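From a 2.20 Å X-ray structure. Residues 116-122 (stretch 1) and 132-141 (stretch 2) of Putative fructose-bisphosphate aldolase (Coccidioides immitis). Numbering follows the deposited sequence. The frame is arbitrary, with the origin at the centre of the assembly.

Stretch 1 116-122: SIMVDMS
Stretch 2, residues 132-141: LTRELVAYCN

A short strand packs against a helix here mainly through apolar side chains, with no hydrogen bond between them. Residues 116-119 form the strand, 120-122 continue as loop, and 132-141 are helical, the helix having begun earlier in the chain. The strand and helix axes run nearly antiparallel, at 168° between their N-to-C directions, and come within 9.6 Å of each other. Two pairs set the register: Ile117 CA lies 7.9 Å from Cys140 CA, and Val119 CA lies 6.2 Å from Thr133 CA. Thus the chain ascends the strand while the helix descends beside it, and the contact buries 332 Å² summed over both sides.

Ser116 starts the strand extended (phi/psi -154/157), its CB pointing away from the helix and its chi1 p, and it leaves the contact to others. Ile117 (-141/140) points toward the helix. With chi1 m and chi2 t its side chain is drawn out so that Ile117 CD1 reaches SG of Cys140 at 4.0 Å; Cys140, also m, supplies a compact, polarisable apolar atom where the backbones lie well apart. Met118 (-89/110), t at all three chi angles, takes no part, as the alternation of a strand would suggest.

Val119 (-85/90) is the centre of the contact and the residue most covered by the partner stretch. Its chi1 is t, and both its methyls pack on Leu136, Val119 CG1 3.8 Å from Leu136 CD1 and Val119 CG2 4.4 Å from Leu136 CB; Val119 CG1 also lies 4.0 Å from Thr133 CA, and Val119 CG2 4.5 Å from Cys140 SG. A short branched side chain suits this place, since the helix backbone itself comes close at Thr133. Leu136 meets it with chi1 m and chi2 near 161°.

Asp120 (-100/88, chi1 t) turns its CB away and organises the loop instead: Asp120 OD1 accepts from Ser122 N at 3.2 Å and from Ser122 OG at 2.8 Å. Ser122 (-71/-17, chi1 p) also points away. A weak backbone bond from Met121 N to Val119 O, 3.4 Å, accompanies this turn.

Met121 (-101/26) returns toward the helix. With chi1 and chi2 both m and chi3 at 125°, its flexible chain spreads over three helix residues: Met121 CG sits 3.8 Å from Thr133 OG1, Met121 SD 3.8 Å from Leu132 CD1, and Met121 CE 3.9 Å from Leu136 CD1. Leu132 is m, with chi2 near 162°. Thr133, chi1 m, has its CB sideways to the strand, and its hydroxyl can lie beside methionine carbon because OG1 is hydrogen-bonded elsewhere in the structure.

The helix holds its own shape through regular i to i+4 bonds, among them Leu136 N to Leu132 O at 2.9 Å and Cys140 N to Leu136 O at 3.0 Å. The four-residue spacing puts Leu132, Leu136 and Cys140 on one face, all three CB atoms toward stretch 1, whereas Arg134 points away and is exposed.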

# COMPACT_ATOMS: atom_id res chain seq x y z
N SER A 116 10.45 10.45 11.00
CA SER A 116 10.03 11.52 11.92
C SER A 116 8.63 11.27 12.41
O SER A 116 7.86 10.56 11.77
CB SER A 116 10.13 12.91 11.29
OG SER A 116 9.43 12.99 10.07
N ILE A 117 8.28 11.84 13.55
CA ILE A 117 6.96 11.55 14.10
C ILE A 117 6.48 12.84 14.67
O ILE A 117 7.25 13.57 15.28
CB ILE A 117 7.07 10.48 15.21
CG1 ILE A 117 7.50 9.12 14.64
CG2 ILE A 117 5.77 10.39 16.08
CD1 ILE A 117 7.65 8.00 15.74
N MET A 118 5.20 13.14 14.49
CA MET A 118 4.66 14.28 15.15
C MET A 118 4.14 13.88 16.52
O MET A 118 3.13 13.21 16.61
CB MET A 118 3.56 14.98 14.32
CG MET A 118 2.99 16.19 15.04
SD MET A 118 1.49 16.84 14.27
CE MET A 118 1.40 18.40 15.20
N VAL A 119 4.81 14.33 17.57
CA VAL A 119 4.34 14.08 18.95
C VAL A 119 3.34 15.18 19.27
O VAL A 119 3.72 16.26 19.72
CB VAL A 119 5.52 14.10 19.99
CG1 VAL A 119 5.02 13.75 21.35
CG2 VAL A 119 6.64 13.14 19.53
N ASP A 120 2.08 14.91 18.97
CA ASP A 120 1.01 15.89 19.01
C ASP A 120 0.25 15.71 20.31
O ASP A 120 -0.74 14.97 20.37
CB ASP A 120 0.05 15.69 17.81
CG ASP A 120 -1.05 16.73 17.78
OD1 ASP A 120 -1.04 17.58 18.70
OD2 ASP A 120 -1.90 16.75 16.85
N MET A 121 0.70 16.38 21.37
CA MET A 121 0.01 16.30 22.67
C MET A 121 -0.86 17.53 22.94
O MET A 121 -1.13 17.89 24.09
CB MET A 121 1.07 16.11 23.76
CG MET A 121 1.92 14.81 23.55
SD MET A 121 0.94 13.31 23.80
CE MET A 121 1.19 12.41 22.27
N SER A 122 -1.30 18.18 21.85
CA SER A 122 -1.94 19.50 21.93
C SER A 122 -3.33 19.43 22.55
O SER A 122 -3.88 20.46 22.96
CB SER A 122 -2.04 20.12 20.52
OG SER A 122 -2.97 19.38 19.73
N LEU A 132 4.63 15.18 28.43
CA LEU A 132 4.61 14.03 27.54
C LEU A 132 5.54 14.24 26.32
O LEU A 132 6.24 13.32 25.93
CB LEU A 132 3.18 13.73 27.07
CG LEU A 132 2.20 13.29 28.15
CD1 LEU A 132 0.77 13.47 27.62
CD2 LEU A 132 2.52 11.85 28.64
N THR A 133 5.53 15.45 25.73
CA THR A 133 6.40 15.71 24.55
C THR A 133 7.87 15.45 24.92
O THR A 133 8.58 14.75 24.21
CB THR A 133 6.20 17.12 23.94
OG1 THR A 133 4.86 17.26 23.46
CG2 THR A 133 7.17 17.36 22.76
N ARG A 134 8.33 16.00 26.04
CA ARG A 134 9.74 15.80 26.46
C ARG A 134 10.12 14.31 26.53
O ARG A 134 11.13 13.88 25.99
CB ARG A 134 10.02 16.48 27.79
CG ARG A 134 11.44 16.29 28.32
CD ARG A 134 11.60 17.06 29.64
NE ARG A 134 11.45 18.51 29.45
CZ ARG A 134 12.42 19.34 29.06
NH1 ARG A 134 13.66 18.87 28.81
NH2 ARG A 134 12.16 20.63 28.91
N GLU A 135 9.29 13.52 27.18
CA GLU A 135 9.62 12.12 27.34
C GLU A 135 9.44 11.31 26.08
O GLU A 135 10.19 10.36 25.86
CB GLU A 135 8.92 11.51 28.58
CG GLU A 135 7.58 10.90 28.42
CD GLU A 135 7.14 10.18 29.72
OE1 GLU A 135 6.22 10.70 30.41
OE2 GLU A 135 7.71 9.12 30.08
N LEU A 136 8.48 11.69 25.23
CA LEU A 136 8.30 10.99 23.98
C LEU A 136 9.37 11.33 22.95
O LEU A 136 9.72 10.49 22.11
CB LEU A 136 6.88 11.18 23.41
CG LEU A 136 5.81 10.50 24.25
CD1 LEU A 136 4.43 11.10 23.94
CD2 LEU A 136 5.81 8.98 24.11
N VAL A 137 9.87 12.57 22.99
CA VAL A 137 10.98 12.96 22.15
C VAL A 137 12.21 12.11 22.50
O VAL A 137 12.93 11.64 21.60
CB VAL A 137 11.31 14.46 22.33
CG1 VAL A 137 12.72 14.78 21.83
CG2 VAL A 137 10.24 15.32 21.62
N ALA A 138 12.45 11.90 23.79
CA ALA A 138 13.57 11.05 24.24
C ALA A 138 13.43 9.66 23.63
O ALA A 138 14.37 9.12 23.03
CB ALA A 138 13.61 10.97 25.79
N TYR A 139 12.22 9.10 23.73
CA TYR A 139 11.96 7.76 23.23
C TYR A 139 12.19 7.65 21.71
O TYR A 139 12.77 6.66 21.23
CB TYR A 139 10.54 7.34 23.61
CG TYR A 139 10.26 5.87 23.46
CD1 TYR A 139 10.32 4.99 24.57
CD2 TYR A 139 9.94 5.34 22.20
CE1 TYR A 139 10.05 3.60 24.42
CE2 TYR A 139 9.66 3.97 22.03
CZ TYR A 139 9.71 3.10 23.14
OH TYR A 139 9.44 1.76 22.94
N CYS A 140 11.74 8.65 20.96
CA CYS A 140 11.94 8.68 19.52
C CYS A 140 13.43 8.87 19.15
O CYS A 140 13.95 8.24 18.23
CB CYS A 140 11.10 9.81 18.92
SG CYS A 140 9.30 9.55 19.00
N ASN A 141 14.08 9.81 19.82
CA ASN A 141 15.47 10.15 19.56
C ASN A 141 16.39 8.92 19.78
O ASN A 141 17.22 8.60 18.92
CB ASN A 141 15.92 11.29 20.46
CG ASN A 141 15.40 12.65 20.01
OD1 ASN A 141 14.65 12.76 19.02
ND2 ASN A 141 15.80 13.70 20.73